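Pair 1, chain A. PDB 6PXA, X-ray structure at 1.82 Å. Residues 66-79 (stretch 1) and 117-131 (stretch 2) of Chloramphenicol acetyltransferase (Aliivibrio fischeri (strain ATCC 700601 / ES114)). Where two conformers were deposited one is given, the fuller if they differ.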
# COMPACT_ATOMS: atom_id res chain seq x y z
N GLY A 66 4.85 18.05 26.36
CA GLY A 66 4.39 19.24 25.67
C GLY A 66 3.39 18.89 24.58
O GLY A 66 3.07 17.73 24.33
N GLU A 67 2.89 19.93 23.91
CA GLU A 67 1.82 19.76 22.93
C GLU A 67 2.33 19.03 21.69
O GLU A 67 3.46 19.22 21.26
CB GLU A 67 1.22 21.11 22.53
CG GLU A 67 0.48 21.86 23.64
CD GLU A 67 0.34 23.36 23.33
OE1 GLU A 67 1.05 23.84 22.41
OE2 GLU A 67 -0.46 24.05 24.00
N VAL A 68 1.47 18.18 21.14
CA VAL A 68 1.75 17.42 19.92
C VAL A 68 0.71 17.76 18.85
O VAL A 68 -0.33 18.37 19.13
CB VAL A 68 1.76 15.90 20.17
CG1 VAL A 68 2.89 15.51 21.13
CG2 VAL A 68 0.41 15.43 20.69
N ASP A 69 1.01 17.35 17.61
CA ASP A 69 0.05 17.51 16.52
C ASP A 69 -1.22 16.69 16.80
O ASP A 69 -1.16 15.54 17.24
CB ASP A 69 0.67 17.09 15.17
CG ASP A 69 1.82 18.01 14.75
OD1 ASP A 69 1.77 19.23 15.05
OD2 ASP A 69 2.83 17.51 14.19
N LYS A 70 -2.37 17.30 16.56
CA LYS A 70 -3.64 16.67 16.83
C LYS A 70 -4.30 16.24 15.52
O LYS A 70 -4.00 16.78 14.45
CB LYS A 70 -4.56 17.61 17.62
CG LYS A 70 -4.14 17.79 19.10
CD LYS A 70 -4.96 18.83 19.83
CE LYS A 70 -4.15 19.33 21.05
NZ LYS A 70 -4.80 20.47 21.77
N LEU A 71 -5.19 15.26 15.62
CA LEU A 71 -5.96 14.76 14.49
C LEU A 71 -7.42 15.18 14.70
O LEU A 71 -8.07 14.74 15.65
CB LEU A 71 -5.83 13.24 14.36
CG LEU A 71 -6.86 12.60 13.41
CD1 LEU A 71 -6.65 13.09 11.99
CD2 LEU A 71 -6.84 11.08 13.49
N ARG A 72 -7.94 16.02 13.81
CA ARG A 72 -9.30 16.52 13.94
C ARG A 72 -10.11 16.08 12.73
O ARG A 72 -9.72 16.36 11.59
CB ARG A 72 -9.32 18.04 14.10
CG ARG A 72 -8.32 18.59 15.09
CD ARG A 72 -8.65 20.07 15.36
NE ARG A 72 -7.51 20.97 15.16
CZ ARG A 72 -7.60 22.19 14.62
NH1 ARG A 72 -6.52 22.94 14.48
NH2 ARG A 72 -8.78 22.66 14.21
N ILE A 73 -11.23 15.40 12.97
CA ILE A 73 -12.08 14.86 11.92
C ILE A 73 -13.48 15.44 12.10
O ILE A 73 -13.98 15.57 13.23
CB ILE A 73 -12.11 13.32 11.95
CG1 ILE A 73 -10.72 12.77 11.58
CG2 ILE A 73 -13.16 12.79 11.00
CD1 ILE A 73 -10.53 11.28 11.91
N GLY A 74 -14.09 15.85 10.99
CA GLY A 74 -15.36 16.52 11.00
C GLY A 74 -16.51 15.56 11.17
O GLY A 74 -16.37 14.44 11.67
N LYS A 75 -17.69 16.04 10.79
CA LYS A 75 -18.92 15.28 10.84
C LYS A 75 -19.18 14.59 9.51
O LYS A 75 -18.75 15.07 8.46
CB LYS A 75 -20.10 16.20 11.17
CG LYS A 75 -19.94 16.98 12.46
CD LYS A 75 -21.00 18.07 12.54
CE LYS A 75 -20.88 18.87 13.80
NZ LYS A 75 -21.99 19.89 13.88
N PHE A 76 -19.89 13.47 9.58
CA PHE A 76 -20.41 12.82 8.38
C PHE A 76 -19.30 12.33 7.46
O PHE A 76 -19.44 12.34 6.23
CB PHE A 76 -21.34 13.77 7.64
CG PHE A 76 -22.63 14.04 8.37
CD1 PHE A 76 -23.53 13.04 8.61
CD2 PHE A 76 -22.91 15.31 8.86
CE1 PHE A 76 -24.72 13.28 9.30
CE2 PHE A 76 -24.11 15.56 9.54
CZ PHE A 76 -25.00 14.54 9.76
N CYS A 77 -18.19 11.90 8.05
CA CYS A 77 -17.07 11.39 7.28
C CYS A 77 -17.14 9.88 7.20
O CYS A 77 -17.58 9.20 8.13
CB CYS A 77 -15.72 11.81 7.89
SG CYS A 77 -15.38 13.55 7.68
N SER A 78 -16.72 9.36 6.06
CA SER A 78 -16.72 7.93 5.78
C SER A 78 -15.28 7.51 5.61
O SER A 78 -14.62 7.94 4.66
CB SER A 78 -17.53 7.60 4.51
OG SER A 78 -18.89 7.96 4.68
N ILE A 79 -14.78 6.70 6.54
CA ILE A 79 -13.38 6.29 6.54
C ILE A 79 -13.31 4.79 6.26
O ILE A 79 -13.71 3.97 7.10
CB ILE A 79 -12.67 6.66 7.86
CG1 ILE A 79 -12.75 8.18 8.08
CG2 ILE A 79 -11.23 6.17 7.81
CD1 ILE A 79 -11.94 8.66 9.27
N GLN A 117 10.15 17.93 14.87
CA GLN A 117 9.44 19.13 14.47
C GLN A 117 7.97 18.81 14.26
O GLN A 117 7.64 17.85 13.57
CB GLN A 117 10.03 19.71 13.18
CG GLN A 117 11.34 20.45 13.41
CD GLN A 117 11.82 21.11 12.14
OE1 GLN A 117 11.99 22.32 12.08
NE2 GLN A 117 12.02 20.31 11.10
N ARG A 118 7.10 19.59 14.88
CA ARG A 118 5.68 19.46 14.62
C ARG A 118 5.37 19.84 13.18
O ARG A 118 6.04 20.68 12.57
CB ARG A 118 4.88 20.34 15.59
CG ARG A 118 4.86 19.79 17.00
CD ARG A 118 4.21 20.72 17.95
NE ARG A 118 2.77 20.91 17.74
CZ ARG A 118 2.07 21.76 18.49
NH1 ARG A 118 2.71 22.44 19.43
NH2 ARG A 118 0.78 21.95 18.32
N ALA A 119 4.35 19.19 12.63
CA ALA A 119 3.88 19.50 11.29
C ALA A 119 2.57 20.26 11.32
O ALA A 119 2.10 20.70 10.26
CB ALA A 119 3.71 18.22 10.48
N GLY A 120 1.99 20.45 12.50
CA GLY A 120 0.66 21.01 12.62
C GLY A 120 -0.38 19.91 12.61
O GLY A 120 -0.11 18.75 12.26
N ASP A 121 -1.60 20.30 12.97
CA ASP A 121 -2.69 19.34 13.06
C ASP A 121 -3.05 18.74 11.69
O ASP A 121 -2.95 19.39 10.65
CB ASP A 121 -3.94 20.00 13.64
CG ASP A 121 -3.80 20.36 15.12
OD1 ASP A 121 -2.76 20.03 15.77
OD2 ASP A 121 -4.76 20.97 15.66
N THR A 122 -3.50 17.49 11.72
CA THR A 122 -4.16 16.87 10.58
C THR A 122 -5.65 17.12 10.72
O THR A 122 -6.26 16.74 11.73
CB THR A 122 -3.86 15.38 10.49
OG1 THR A 122 -2.46 15.21 10.28
CG2 THR A 122 -4.59 14.75 9.32
N ILE A 123 -6.23 17.82 9.75
CA ILE A 123 -7.63 18.20 9.80
C ILE A 123 -8.33 17.56 8.62
O ILE A 123 -7.93 17.76 7.47
CB ILE A 123 -7.80 19.72 9.76
CG1 ILE A 123 -6.98 20.37 10.87
CG2 ILE A 123 -9.26 20.08 9.92
CD1 ILE A 123 -6.98 21.89 10.85
N VAL A 124 -9.39 16.81 8.91
CA VAL A 124 -10.34 16.34 7.90
C VAL A 124 -11.66 17.06 8.12
O VAL A 124 -12.23 17.03 9.22
CB VAL A 124 -10.51 14.81 7.95
CG1 VAL A 124 -11.46 14.36 6.84
CG2 VAL A 124 -9.15 14.13 7.78
N GLY A 125 -12.13 17.76 7.08
CA GLY A 125 -13.36 18.53 7.18
C GLY A 125 -14.58 17.63 7.20
O GLY A 125 -14.47 16.44 7.49
N ASN A 126 -15.74 18.19 6.88
CA ASN A 126 -17.01 17.49 7.00
C ASN A 126 -17.38 16.87 5.66
O ASN A 126 -17.02 17.37 4.60
CB ASN A 126 -18.12 18.46 7.43
CG ASN A 126 -17.75 19.20 8.69
OD1 ASN A 126 -17.88 18.66 9.78
ND2 ASN A 126 -17.27 20.43 8.55
N ASP A 127 -18.12 15.76 5.74
CA ASP A 127 -18.62 15.07 4.56
C ASP A 127 -17.47 14.61 3.66
O ASP A 127 -17.49 14.80 2.44
CB ASP A 127 -19.61 15.96 3.79
CG ASP A 127 -20.25 15.21 2.61
OD1 ASP A 127 -20.62 14.04 2.79
OD2 ASP A 127 -20.34 15.79 1.50
N VAL A 128 -16.44 14.03 4.27
CA VAL A 128 -15.26 13.58 3.54
C VAL A 128 -15.24 12.06 3.51
O VAL A 128 -15.44 11.41 4.54
CB VAL A 128 -13.96 14.14 4.16
CG1 VAL A 128 -12.72 13.49 3.52
CG2 VAL A 128 -13.91 15.64 3.99
N TRP A 129 -15.09 11.51 2.30
CA TRP A 129 -15.02 10.08 2.06
C TRP A 129 -13.56 9.72 1.79
O TRP A 129 -12.96 10.26 0.86
CB TRP A 129 -15.90 9.71 0.87
CG TRP A 129 -15.89 8.28 0.44
CD1 TRP A 129 -15.61 7.18 1.20
CD2 TRP A 129 -16.20 7.80 -0.87
NE1 TRP A 129 -15.70 6.03 0.43
CE2 TRP A 129 -16.08 6.39 -0.84
CE3 TRP A 129 -16.56 8.42 -2.07
CZ2 TRP A 129 -16.30 5.60 -1.96
CZ3 TRP A 129 -16.77 7.63 -3.19
CH2 TRP A 129 -16.64 6.24 -3.12
N ILE A 130 -13.00 8.85 2.62
CA ILE A 130 -11.58 8.47 2.53
C ILE A 130 -11.51 6.98 2.19
O ILE A 130 -11.83 6.12 3.03
CB ILE A 130 -10.81 8.77 3.83
CG1 ILE A 130 -10.89 10.27 4.17
CG2 ILE A 130 -9.34 8.30 3.73
CD1 ILE A 130 -10.16 10.66 5.42
N GLY A 131 -11.08 6.69 0.98
CA GLY A 131 -11.08 5.33 0.48
C GLY A 131 -10.07 4.43 1.18
O GLY A 131 -9.21 4.86 1.98
O HOH W 1 -18.77 10.66 3.82

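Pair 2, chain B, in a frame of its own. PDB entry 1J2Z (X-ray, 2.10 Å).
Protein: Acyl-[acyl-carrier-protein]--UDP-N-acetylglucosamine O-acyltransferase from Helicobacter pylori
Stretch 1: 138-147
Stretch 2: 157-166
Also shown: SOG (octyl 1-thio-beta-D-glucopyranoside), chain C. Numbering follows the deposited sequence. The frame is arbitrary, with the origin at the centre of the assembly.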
# COMPACT_ATOMS: atom_id res chain seq x y z
N ALA B 138 -3.03 12.60 4.23
CA ALA B 138 -4.42 12.89 4.52
C ALA B 138 -4.67 14.32 4.03
O ALA B 138 -3.78 14.94 3.45
CB ALA B 138 -4.69 12.77 6.02
N GLY B 139 -5.85 14.86 4.27
CA GLY B 139 -6.14 16.20 3.80
C GLY B 139 -5.49 17.37 4.51
O GLY B 139 -5.05 17.25 5.65
N HIS B 140 -5.41 18.49 3.81
CA HIS B 140 -4.88 19.74 4.36
C HIS B 140 -3.44 19.71 4.86
O HIS B 140 -3.09 20.42 5.80
CB HIS B 140 -5.78 20.21 5.50
CG HIS B 140 -7.25 20.06 5.23
ND1 HIS B 140 -7.98 21.00 4.53
CD2 HIS B 140 -8.11 19.07 5.55
CE1 HIS B 140 -9.23 20.59 4.43
NE2 HIS B 140 -9.34 19.43 5.04
N ILE B 141 -2.59 18.88 4.25
CA ILE B 141 -1.20 18.79 4.68
C ILE B 141 -0.30 19.77 3.93
O ILE B 141 -0.51 20.05 2.75
CB ILE B 141 -0.68 17.35 4.49
CG1 ILE B 141 -1.36 16.43 5.52
CG2 ILE B 141 0.84 17.31 4.64
CD1 ILE B 141 -1.19 14.95 5.23
N GLU B 142 0.69 20.31 4.63
CA GLU B 142 1.64 21.25 4.05
C GLU B 142 3.04 20.68 4.17
O GLU B 142 3.50 20.35 5.26
CB GLU B 142 1.56 22.61 4.76
CG GLU B 142 0.29 23.39 4.48
CD GLU B 142 0.14 24.61 5.38
OE1 GLU B 142 1.17 25.13 5.85
OE2 GLU B 142 -1.00 25.06 5.59
N ILE B 143 3.73 20.58 3.04
CA ILE B 143 5.08 20.04 3.00
C ILE B 143 6.01 21.07 2.35
O ILE B 143 5.78 21.50 1.22
CB ILE B 143 5.10 18.72 2.19
CG1 ILE B 143 4.26 17.67 2.92
CG2 ILE B 143 6.54 18.24 1.99
CD1 ILE B 143 4.12 16.36 2.19
N GLY B 144 7.07 21.44 3.07
CA GLY B 144 8.01 22.43 2.55
C GLY B 144 8.96 21.88 1.51
O GLY B 144 8.82 20.74 1.07
N ASP B 145 9.93 22.70 1.10
CA ASP B 145 10.90 22.26 0.10
C ASP B 145 11.91 21.29 0.70
O ASP B 145 12.13 21.27 1.91
CB ASP B 145 11.65 23.46 -0.50
CG ASP B 145 10.73 24.45 -1.18
OD1 ASP B 145 9.65 24.04 -1.67
OD2 ASP B 145 11.09 25.64 -1.25
N TYR B 146 12.53 20.50 -0.17
CA TYR B 146 13.55 19.53 0.25
C TYR B 146 13.13 18.58 1.36
O TYR B 146 13.88 18.35 2.31
CB TYR B 146 14.83 20.26 0.67
CG TYR B 146 15.39 21.16 -0.40
CD1 TYR B 146 14.99 22.50 -0.49
CD2 TYR B 146 16.28 20.68 -1.36
CE1 TYR B 146 15.47 23.32 -1.51
CE2 TYR B 146 16.76 21.50 -2.37
CZ TYR B 146 16.35 22.82 -2.44
OH TYR B 146 16.81 23.64 -3.45
N VAL B 147 11.93 18.03 1.25
CA VAL B 147 11.46 17.08 2.24
C VAL B 147 11.45 15.68 1.65
O VAL B 147 11.02 15.47 0.51
CB VAL B 147 10.03 17.43 2.72
CG1 VAL B 147 9.47 16.30 3.60
CG2 VAL B 147 10.05 18.73 3.51
N GLN B 157 -4.17 14.40 8.81
CA GLN B 157 -4.72 15.68 8.39
C GLN B 157 -4.16 16.90 9.12
O GLN B 157 -3.91 16.87 10.31
CB GLN B 157 -6.25 15.66 8.54
CG GLN B 157 -6.73 15.74 9.98
CD GLN B 157 -8.23 15.57 10.12
OE1 GLN B 157 -9.00 16.13 9.35
NE2 GLN B 157 -8.64 14.80 11.11
N PHE B 158 -3.99 17.98 8.36
CA PHE B 158 -3.49 19.25 8.89
C PHE B 158 -2.05 19.27 9.38
O PHE B 158 -1.60 20.27 9.93
CB PHE B 158 -4.42 19.76 10.00
CG PHE B 158 -5.78 20.16 9.51
CD1 PHE B 158 -6.87 19.31 9.67
CD2 PHE B 158 -5.96 21.37 8.84
CE1 PHE B 158 -8.12 19.66 9.16
CE2 PHE B 158 -7.20 21.72 8.33
CZ PHE B 158 -8.29 20.87 8.49
N VAL B 159 -1.33 18.17 9.19
CA VAL B 159 0.06 18.15 9.63
C VAL B 159 0.90 19.03 8.71
O VAL B 159 0.63 19.13 7.51
CB VAL B 159 0.64 16.72 9.61
CG1 VAL B 159 2.17 16.77 9.70
CG2 VAL B 159 0.09 15.93 10.79
N ARG B 160 1.90 19.70 9.28
CA ARG B 160 2.77 20.55 8.48
C ARG B 160 4.22 20.13 8.67
O ARG B 160 4.69 19.99 9.79
CB ARG B 160 2.62 22.02 8.89
CG ARG B 160 1.21 22.60 8.72
CD ARG B 160 1.19 24.05 9.17
NE ARG B 160 1.82 24.18 10.48
CZ ARG B 160 2.57 25.21 10.86
NH1 ARG B 160 2.78 26.22 10.02
NH2 ARG B 160 3.11 25.23 12.07
N ILE B 161 4.92 19.91 7.56
CA ILE B 161 6.32 19.52 7.61
C ILE B 161 7.11 20.65 6.97
O ILE B 161 6.90 20.97 5.79
CB ILE B 161 6.57 18.21 6.84
CG1 ILE B 161 5.71 17.09 7.45
CG2 ILE B 161 8.05 17.83 6.90
CD1 ILE B 161 5.65 15.84 6.59
N ALA B 162 8.00 21.26 7.74
CA ALA B 162 8.79 22.38 7.24
C ALA B 162 9.91 21.95 6.30
O ALA B 162 10.14 20.76 6.08
CB ALA B 162 9.36 23.18 8.41
N LYS B 163 10.60 22.94 5.76
CA LYS B 163 11.71 22.74 4.83
C LYS B 163 12.83 21.85 5.36
O LYS B 163 13.13 21.84 6.55
CB LYS B 163 12.29 24.10 4.45
CG LYS B 163 13.55 24.04 3.59
CD LYS B 163 14.13 25.45 3.42
CE LYS B 163 15.31 25.46 2.46
NZ LYS B 163 15.89 26.83 2.33
N GLY B 164 13.43 21.09 4.45
CA GLY B 164 14.55 20.23 4.78
C GLY B 164 14.36 19.08 5.75
O GLY B 164 15.34 18.62 6.34
N CYS B 165 13.13 18.61 5.93
CA CYS B 165 12.89 17.51 6.85
C CYS B 165 12.98 16.14 6.22
O CYS B 165 12.79 15.97 5.01
CB CYS B 165 11.52 17.65 7.51
SG CYS B 165 11.41 18.97 8.73
N MET B 166 13.29 15.15 7.04
CA MET B 166 13.37 13.77 6.58
C MET B 166 12.48 12.93 7.47
O MET B 166 12.61 12.96 8.69
CB MET B 166 14.81 13.26 6.65
CG MET B 166 14.98 11.85 6.08
SD MET B 166 16.70 11.32 6.03
CE MET B 166 17.25 12.15 4.52
C1 SOG C . -8.92 11.96 4.84
C2 SOG C . -9.56 12.81 3.71
C3 SOG C . -9.72 11.95 2.45
C4 SOG C . -8.33 11.47 2.03
C5 SOG C . -7.72 10.63 3.18
C6 SOG C . -6.33 10.14 2.81
C1' SOG C . -8.91 12.01 7.24
C2' SOG C . -7.62 12.13 8.03
C3' SOG C . -7.89 12.08 9.52
C4' SOG C . -6.61 12.20 10.32
C5' SOG C . -6.88 12.15 11.82
C6' SOG C . -5.59 12.13 12.61
C7' SOG C . -5.85 12.08 14.10
C8' SOG C . -4.55 12.06 14.86
S1 SOG C . -8.74 12.75 6.02
O2 SOG C . -10.83 13.30 4.13
O3 SOG C . -10.30 12.72 1.41
O4 SOG C . -8.44 10.68 0.85
O5 SOG C . -7.64 11.45 4.38
O6 SOG C . -6.41 8.95 2.05
O HOH W 2 1.01 27.19 7.81

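The sharpest difference lies at the position where Asp121(A) of pair 1 superposes on Phe158(B) of pair 2: a carboxylate organises one contact, an aromatic ring the other. In pair 1, Asp121(A) OD1 accepts a hydrogen bond from Lys70(A) N at 2.9 Å, while its OD2 forms a salt bridge with Arg72(A) NE at 2.8 Å and also accepts from Arg72(A) NH1 at 2.9 Å. One side chain thus ties down a backbone amide and a guanidinium together. In pair 2, the residue matching Lys70(A) is His140(B), and its ring lies in an offset stack on that of Phe158(B), with centroids 4.3 Å apart and planes at 1°. His140(B) CB also sits 3.7 Å from the centroid of the Phe158(B) ring, over its face. The CA atoms at these two positions coincide within 0.5 and 1.1 Å, but the side-chain centres are 3.7 Å apart at each, so the change is in the side chains far more than in the chain path.

The common scaffold is a pair of short parallel strands, each running on into a segment outside the strand, superposing with an RMSD of 0.8 Å over 14 central residues. The bridges Arg72(A)–Ile123(A) and Ile73(A)–Val124(A) correspond to Glu142(B)–Arg160(B) and Ile143(B)–Ile161(B). Their ladders share most bonds: Val124(A) N donates to Arg72(A) O at 2.7 Å, as Ile161(B) N does to Glu142(B) O at 2.7 Å. The bond from Thr122(A) N to Lys70(A) O, 2.9 Å, has no counterpart between Val159(B) N and His140(B) O. Gly74(A) N reaches Val124(A) O at 2.8 Å, though weakly because the N-H...O angle is 123°; the equivalent bond from Gly144(B) N to Ile161(B) O, also 2.8 Å, is straighter at 152°.

Matched glycines follow. A CB on Gly74(A) would lie 2.6 Å from Gly125(A) O, and one on Gly144(B) 2.7 Å from Lys163(B) N, both clashes, so the close approach of the other stretch leaves no room for a side chain at either site. Opposite this glycine the solutions diverge again. Asn126(A) OD1 accepts from Lys75(A) N at 2.8 Å and 177°, whereas the matching Lys163(B) extends its aliphatic chain past Tyr146(B), with CE 4.2 Å from Tyr146(B) CD1. The next backbone bond is conserved: Asp127(A) N to Lys75(A) O and Gly164(B) N to Asp145(B) O are both 2.9 Å.

On the face bearing Ile73(A) and Val124(A), packing is nearly invariant. Ile73(A) CG1 meets Val124(A) CB at 4.2 Å; Ile143(B) CG1 meets Ile161(B) CD1 at 4.3 Å, and side-chain centres at both positions agree within 0.4 Å. Cys77(A) and Val147(B) then fill the same space, with Cys77(A) SG 4.1 Å from Val124(A) CG1 and Val147(B) CG1 3.9 Å from Ile161(B) CG2. The sulfur adds a weak hydrogen bond from Val128(A) N at 3.6 Å to Cys77(A) SG.

On the other face, Arg72(A) becomes Glu142(B). The acid's partner is Arg160(B), reached through water 2, which donates to Glu142(B) OE1 at 2.8 Å and accepts from Arg160(B) NH1 at 3.0 Å.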